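Local atomic coordinates of twitching motility protein PilT (Aquifex aeolicus, PDB entry 2EYU), a protein that probably uses the energy of ATP hydrolysis to retract type IV pili and so drive twitching motility, here represented by its C-terminal, P-loop ATPase domain. Residues Thr41-Ile46 with Ile64-Lys69; Arg192-Glu197 with Gln201-Leu206. The protein carries 1 engineered substitution. All coordinates share one frame; numbering follows the deposited sequence.

Contact 1: residues Thr41-Ile46 with Ile64-Lys69; sequences TIASMI and IEYVFK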
loop_
_atom_site.group_PDB
_atom_site.type_symbol
_atom_site.label_atom_id
_atom_site.label_comp_id
_atom_site.label_asym_id
_atom_site.label_seq_id
_atom_site.Cartn_x
_atom_site.Cartn_y
_atom_site.Cartn_z
ATOM N N THR A 41 8.467 3.601 -2.307
ATOM C CA THR A 41 8.279 2.611 -1.241
ATOM C C THR A 41 8.182 1.211 -1.835
ATOM O O THR A 41 8.934 0.312 -1.490
ATOM C CB THR A 41 7.037 2.972 -0.416
ATOM O OG1 THR A 41 7.366 4.229 0.201
ATOM C CG2 THR A 41 6.701 1.998 0.719
ATOM N N ILE A 42 7.242 1.047 -2.747
ATOM C CA ILE A 42 7.096 -0.175 -3.519
ATOM C C ILE A 42 8.405 -0.741 -4.024
ATOM O O ILE A 42 8.762 -1.924 -3.944
ATOM C CB ILE A 42 6.187 0.204 -4.719
ATOM C CG1 ILE A 42 4.707 0.119 -4.336
ATOM C CG2 ILE A 42 6.537 -0.605 -5.947
ATOM C CD1 ILE A 42 4.553 -0.832 -3.154
ATOM N N ALA A 43 9.212 0.154 -4.601
ATOM C CA ALA A 43 10.457 -0.297 -5.228
ATOM C C ALA A 43 11.468 -0.744 -4.184
ATOM O O ALA A 43 12.237 -1.707 -4.354
ATOM C CB ALA A 43 10.934 0.833 -6.127
ATOM N N SER A 44 11.501 -0.039 -3.053
ATOM C CA SER A 44 12.389 -0.416 -1.967
ATOM C C SER A 44 11.990 -1.770 -1.369
ATOM O O SER A 44 12.872 -2.555 -0.993
ATOM C CB SER A 44 12.395 0.626 -0.852
ATOM O OG SER A 44 13.005 0.034 0.305
HETATM N N MSE A 45 10.691 -2.022 -1.265
HETATM C CA MSE A 45 10.173 -3.285 -0.732
HETATM C C MSE A 45 10.374 -4.415 -1.716
HETATM O O MSE A 45 10.764 -5.537 -1.372
HETATM C CB MSE A 45 8.678 -3.222 -0.420
HETATM C CG MSE A 45 8.230 -2.256 0.644
HETATM SE SE MSE A 45 6.315 -2.190 0.878
HETATM C CE MSE A 45 6.259 -4.035 1.468
ATOM N N ILE A 46 10.126 -4.215 -3.007
ATOM C CA ILE A 46 10.430 -5.287 -3.950
ATOM C C ILE A 46 11.921 -5.552 -4.032
ATOM O O ILE A 46 12.418 -6.677 -4.130
ATOM C CB ILE A 46 9.872 -4.915 -5.340
ATOM C CG1 ILE A 46 8.339 -4.921 -5.417
ATOM C CG2 ILE A 46 10.472 -5.789 -6.429
ATOM C CD1 ILE A 46 7.879 -4.365 -6.758
ATOM N N ILE A 64 8.299 2.492 -16.336
ATOM C CA ILE A 64 8.951 1.896 -15.156
ATOM C C ILE A 64 9.644 3.022 -14.422
ATOM O O ILE A 64 10.263 3.928 -14.994
ATOM C CB ILE A 64 9.885 0.756 -15.567
ATOM C CG1 ILE A 64 11.275 1.168 -16.050
ATOM C CG2 ILE A 64 9.186 -0.109 -16.613
ATOM C CD1 ILE A 64 12.308 1.146 -14.941
ATOM N N GLU A 65 9.527 3.021 -13.093
ATOM C CA GLU A 65 10.034 4.242 -12.451
ATOM C C GLU A 65 11.403 3.998 -11.849
ATOM O O GLU A 65 12.175 4.919 -11.588
ATOM C CB GLU A 65 8.984 4.728 -11.444
ATOM C CG GLU A 65 7.909 5.581 -12.130
ATOM C CD GLU A 65 6.571 4.869 -12.207
ATOM O OE1 GLU A 65 6.098 4.368 -11.165
ATOM O OE2 GLU A 65 5.982 4.784 -13.314
ATOM N N TYR A 66 11.720 2.722 -11.650
ATOM C CA TYR A 66 13.052 2.374 -11.107
ATOM C C TYR A 66 13.441 1.053 -11.743
ATOM O O TYR A 66 12.571 0.188 -11.926
ATOM C CB TYR A 66 12.956 2.389 -9.616
ATOM C CG TYR A 66 13.899 1.934 -8.567
ATOM C CD1 TYR A 66 14.068 2.738 -7.433
ATOM C CD2 TYR A 66 14.620 0.747 -8.608
ATOM C CE1 TYR A 66 14.921 2.381 -6.410
ATOM C CE2 TYR A 66 15.482 0.376 -7.585
ATOM C CZ TYR A 66 15.627 1.201 -6.488
ATOM O OH TYR A 66 16.471 0.862 -5.455
ATOM N N VAL A 67 14.712 0.899 -12.110
ATOM C CA VAL A 67 15.089 -0.374 -12.725
ATOM C C VAL A 67 15.773 -1.269 -11.707
ATOM O O VAL A 67 16.651 -0.891 -10.932
ATOM C CB VAL A 67 15.992 -0.220 -13.960
ATOM C CG1 VAL A 67 15.597 1.014 -14.749
ATOM C CG2 VAL A 67 17.449 -0.179 -13.527
ATOM N N PHE A 68 15.340 -2.532 -11.717
ATOM C CA PHE A 68 15.863 -3.410 -10.663
ATOM C C PHE A 68 17.110 -4.152 -11.148
ATOM O O PHE A 68 17.059 -4.656 -12.269
ATOM C CB PHE A 68 14.780 -4.394 -10.231
ATOM C CG PHE A 68 13.754 -3.773 -9.292
ATOM C CD1 PHE A 68 12.428 -3.665 -9.655
ATOM C CD2 PHE A 68 14.152 -3.302 -8.055
ATOM C CE1 PHE A 68 11.512 -3.093 -8.791
ATOM C CE2 PHE A 68 13.247 -2.734 -7.185
ATOM C CZ PHE A 68 11.921 -2.634 -7.554
ATOM N N LYS A 69 18.112 -4.159 -10.289
ATOM C CA LYS A 69 19.380 -4.864 -10.348
ATOM C C LYS A 69 19.125 -6.364 -10.415
ATOM O O LYS A 69 18.115 -6.841 -9.876
ATOM C CB LYS A 69 20.227 -4.550 -9.114
ATOM C CG LYS A 69 21.404 -3.613 -9.261
ATOM C CD LYS A 69 22.696 -4.215 -8.716
ATOM C CE LYS A 69 23.649 -3.143 -8.209
ATOM N NZ LYS A 69 25.068 -3.414 -8.582
#
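Ala43 and Ile46, one turn apart on helix 38-52, receive the rings of Tyr66 and Phe68 from the loop that joins strands 56-61 and 74-79. The helix begins within the probable P-loop (Walker A) motif of the RecA-like P-loop NTPase fold. Near its start, Thr41 and Ile42 face the body of the domain instead: Thr41 OG1 is hydrogen-bonded to Gln168 OE1, and Ile42 packs on Phe127 and Thr129 of strand 125-130.

The methyl group of Ala43 sits over one face of the Tyr66 ring in a CH-pi contact, with CB 4.1 Å from the ring centroid and 21° off the normal. With CG of Tyr66 anti to its backbone N (chi1 170°), the ring meets the helix by its inner rim, CD1 lying 3.9 Å from Ala43 CB. The same methyl also meets Phe68, CB lying 3.9 Å from CZ, so it is shared by both aromatic residues. Met45 turns from the loop to Phe127 and Cys21. Ile46 then uses its short branch: CG2 stands over a face of the Phe68 ring, 4.0 Å from its centroid, while the two side chains cross nearly at right angles. No hydrogen bond joins the two segments, which meet through apolar and CH-pi contacts; Phe68 also packs on Val75 and Gln77. Near the plane of its ring, the edge of Phe68 meets the helix backbone, with CE2 3.2 Å from Ala43 O.

Contact 2: residues Arg192-Glu197 with Gln201-Leu206; sequences RNLIRE and QQVYSL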
loop_
_atom_site.group_PDB
_atom_site.type_symbol
_atom_site.label_atom_id
_atom_site.label_comp_id
_atom_site.label_asym_id
_atom_site.label_seq_id
_atom_site.Cartn_x
_atom_site.Cartn_y
_atom_site.Cartn_z
ATOM N N ARG A 192 -10.008 -7.869 10.413
ATOM C CA ARG A 192 -10.524 -8.746 9.352
ATOM C C ARG A 192 -12.017 -8.931 9.499
ATOM O O ARG A 192 -12.795 -8.719 8.590
ATOM C CB ARG A 192 -9.804 -10.083 9.421
ATOM C CG ARG A 192 -8.317 -9.911 9.159
ATOM C CD ARG A 192 -7.743 -11.175 8.519
ATOM N NE ARG A 192 -7.434 -10.927 7.131
ATOM C CZ ARG A 192 -6.320 -10.578 6.524
ATOM N NH1 ARG A 192 -5.176 -10.387 7.145
ATOM N NH2 ARG A 192 -6.400 -10.429 5.207
ATOM N N ASN A 193 -12.416 -9.312 10.710
ATOM C CA ASN A 193 -13.833 -9.424 11.036
ATOM C C ASN A 193 -14.603 -8.152 10.732
ATOM O O ASN A 193 -15.624 -8.126 10.036
ATOM C CB ASN A 193 -13.917 -9.759 12.537
ATOM C CG ASN A 193 -15.295 -9.416 13.078
ATOM O OD1 ASN A 193 -16.198 -10.247 13.008
ATOM N ND2 ASN A 193 -15.465 -8.203 13.600
ATOM N N LEU A 194 -14.125 -7.015 11.262
ATOM C CA LEU A 194 -14.891 -5.783 11.024
ATOM C C LEU A 194 -14.986 -5.446 9.549
ATOM O O LEU A 194 -16.038 -4.967 9.107
ATOM C CB LEU A 194 -14.302 -4.584 11.778
ATOM C CG LEU A 194 -14.120 -4.768 13.283
ATOM C CD1 LEU A 194 -13.003 -3.854 13.775
ATOM C CD2 LEU A 194 -15.402 -4.502 14.044
ATOM N N ILE A 195 -13.947 -5.703 8.760
ATOM C CA ILE A 195 -14.104 -5.499 7.308
ATOM C C ILE A 195 -15.227 -6.351 6.733
ATOM O O ILE A 195 -16.015 -5.945 5.874
ATOM C CB ILE A 195 -12.756 -5.765 6.614
ATOM C CG1 ILE A 195 -11.722 -4.730 7.044
ATOM C CG2 ILE A 195 -12.882 -5.819 5.101
ATOM C CD1 ILE A 195 -10.416 -4.781 6.289
ATOM N N ARG A 196 -15.321 -7.569 7.238
ATOM C CA ARG A 196 -16.340 -8.549 6.887
ATOM C C ARG A 196 -17.748 -8.010 7.134
ATOM O O ARG A 196 -18.527 -7.979 6.183
ATOM C CB ARG A 196 -16.091 -9.842 7.677
ATOM C CG ARG A 196 -15.748 -11.025 6.796
ATOM C CD ARG A 196 -15.046 -12.154 7.513
ATOM N NE ARG A 196 -13.681 -12.339 7.002
ATOM C CZ ARG A 196 -12.657 -12.706 7.752
ATOM N NH1 ARG A 196 -12.852 -12.918 9.049
ATOM N NH2 ARG A 196 -11.450 -12.850 7.238
ATOM N N GLU A 197 -18.037 -7.599 8.361
ATOM C CA GLU A 197 -19.258 -6.939 8.762
ATOM C C GLU A 197 -19.377 -5.518 8.221
ATOM O O GLU A 197 -20.418 -4.887 8.411
ATOM C CB GLU A 197 -19.370 -6.828 10.289
ATOM C CG GLU A 197 -19.421 -8.163 11.014
ATOM C CD GLU A 197 -18.022 -8.621 11.377
ATOM O OE1 GLU A 197 -17.249 -7.793 11.913
ATOM O OE2 GLU A 197 -17.687 -9.794 11.104
ATOM N N GLN A 201 -15.861 2.164 10.290
ATOM C CA GLN A 201 -15.760 3.179 11.330
ATOM C C GLN A 201 -14.987 2.634 12.531
ATOM O O GLN A 201 -14.068 3.296 13.012
ATOM C CB GLN A 201 -17.133 3.646 11.799
ATOM C CG GLN A 201 -17.352 5.150 11.738
ATOM C CD GLN A 201 -18.775 5.470 11.311
ATOM O OE1 GLN A 201 -19.728 4.872 11.820
ATOM N NE2 GLN A 201 -18.918 6.397 10.374
ATOM N N GLN A 202 -15.387 1.448 12.980
ATOM C CA GLN A 202 -14.689 0.750 14.058
ATOM C C GLN A 202 -13.289 0.300 13.678
ATOM O O GLN A 202 -12.393 0.227 14.522
ATOM C CB GLN A 202 -15.565 -0.432 14.505
ATOM C CG GLN A 202 -16.950 0.046 14.931
ATOM C CD GLN A 202 -17.028 0.472 16.381
ATOM O OE1 GLN A 202 -16.024 0.632 17.074
ATOM N NE2 GLN A 202 -18.247 0.667 16.881
ATOM N N VAL A 203 -13.020 -0.002 12.412
ATOM C CA VAL A 203 -11.671 -0.334 11.958
ATOM C C VAL A 203 -10.739 0.853 12.221
ATOM O O VAL A 203 -9.594 0.649 12.622
ATOM C CB VAL A 203 -11.642 -0.659 10.454
ATOM C CG1 VAL A 203 -10.237 -0.642 9.875
ATOM C CG2 VAL A 203 -12.303 -2.016 10.195
ATOM N N TYR A 204 -11.260 2.063 11.983
ATOM C CA TYR A 204 -10.443 3.263 12.207
ATOM C C TYR A 204 -10.133 3.442 13.684
ATOM O O TYR A 204 -8.981 3.647 14.063
ATOM C CB TYR A 204 -11.125 4.525 11.672
ATOM C CG TYR A 204 -10.257 5.766 11.818
ATOM C CD1 TYR A 204 -9.249 6.029 10.905
ATOM C CD2 TYR A 204 -10.441 6.664 12.862
ATOM C CE1 TYR A 204 -8.439 7.151 11.012
ATOM C CE2 TYR A 204 -9.635 7.790 12.978
ATOM C CZ TYR A 204 -8.642 8.029 12.055
ATOM O OH TYR A 204 -7.838 9.149 12.169
ATOM N N SER A 205 -11.166 3.340 14.520
ATOM C CA SER A 205 -10.964 3.425 15.965
ATOM C C SER A 205 -9.920 2.402 16.384
ATOM O O SER A 205 -9.064 2.626 17.243
ATOM C CB SER A 205 -12.253 3.206 16.746
ATOM O OG SER A 205 -13.379 3.847 16.182
ATOM N N LEU A 206 -9.941 1.211 15.776
ATOM C CA LEU A 206 -8.876 0.275 16.161
ATOM C C LEU A 206 -7.528 0.720 15.620
ATOM O O LEU A 206 -6.461 0.277 16.047
ATOM C CB LEU A 206 -9.214 -1.121 15.633
ATOM C CG LEU A 206 -9.426 -2.210 16.685
ATOM C CD1 LEU A 206 -10.405 -1.737 17.742
ATOM C CD2 LEU A 206 -9.917 -3.496 16.038
#
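Leu194 packs tightly against Val203 and Leu206 where helices 189-197 and 200-209 pair. Leu194 CB lies 3.6 Å from Val203 CG2, and the two side chains run antiparallel, one alongside the other. That methyl of Val203 is anti to the carbonyl carbon, the rotation that presents it to Leu194. Leu194 CD1 meets Leu206 CD2 at 3.8 Å, those side chains being roughly perpendicular. Ile195 forms a looser inner flank, its CG1 4.2 Å from Val203 CG2. Val203 also packs on Ile191, and Ile195 on Ser159 of helix 151-161; both residues are buried.

Toward the solvent the fit slackens: Leu194 CD2 lies 4.1 Å from CB of exposed Gln202, which bends at chi2 (-86°) and carries its amide away from the other helix. No hydrogen bond crosses the interface, which relies on aliphatic contact.

Elsewhere on helix 189-197, Arg192 bonds Ser159 O through NE and Leu162 O through NH2, while Arg196 NE bonds Ser159 OG and its guanidinium makes a cation-pi contact with Phe160. The axes of segments 192-197 and 201-206 approach to 9.3 Å at 160°, and with just two residues between the helices this is an antiparallel helical hairpin.

Overall arrangement
From the N terminus the chain runs through strand 26-31 and the probable P-loop into helix 38-52, then back along strand 56-61; contact 1 closes this excursion, leaving 17 residues between its segments, and ties the helix to the loop before strand 74-79, the outermost strand at one end of the sheet. The chain next completes the central strands and the hairpin of 162-171 and 179-185. Only then does contact 2 close a much shorter turn, with helix 200-209 folding back on helix 189-197. The two contacts are in series, neither nested nor crossing. The centres of contact 1 and contact 2 are about 32 Å apart, on opposite sides of the chain's centre.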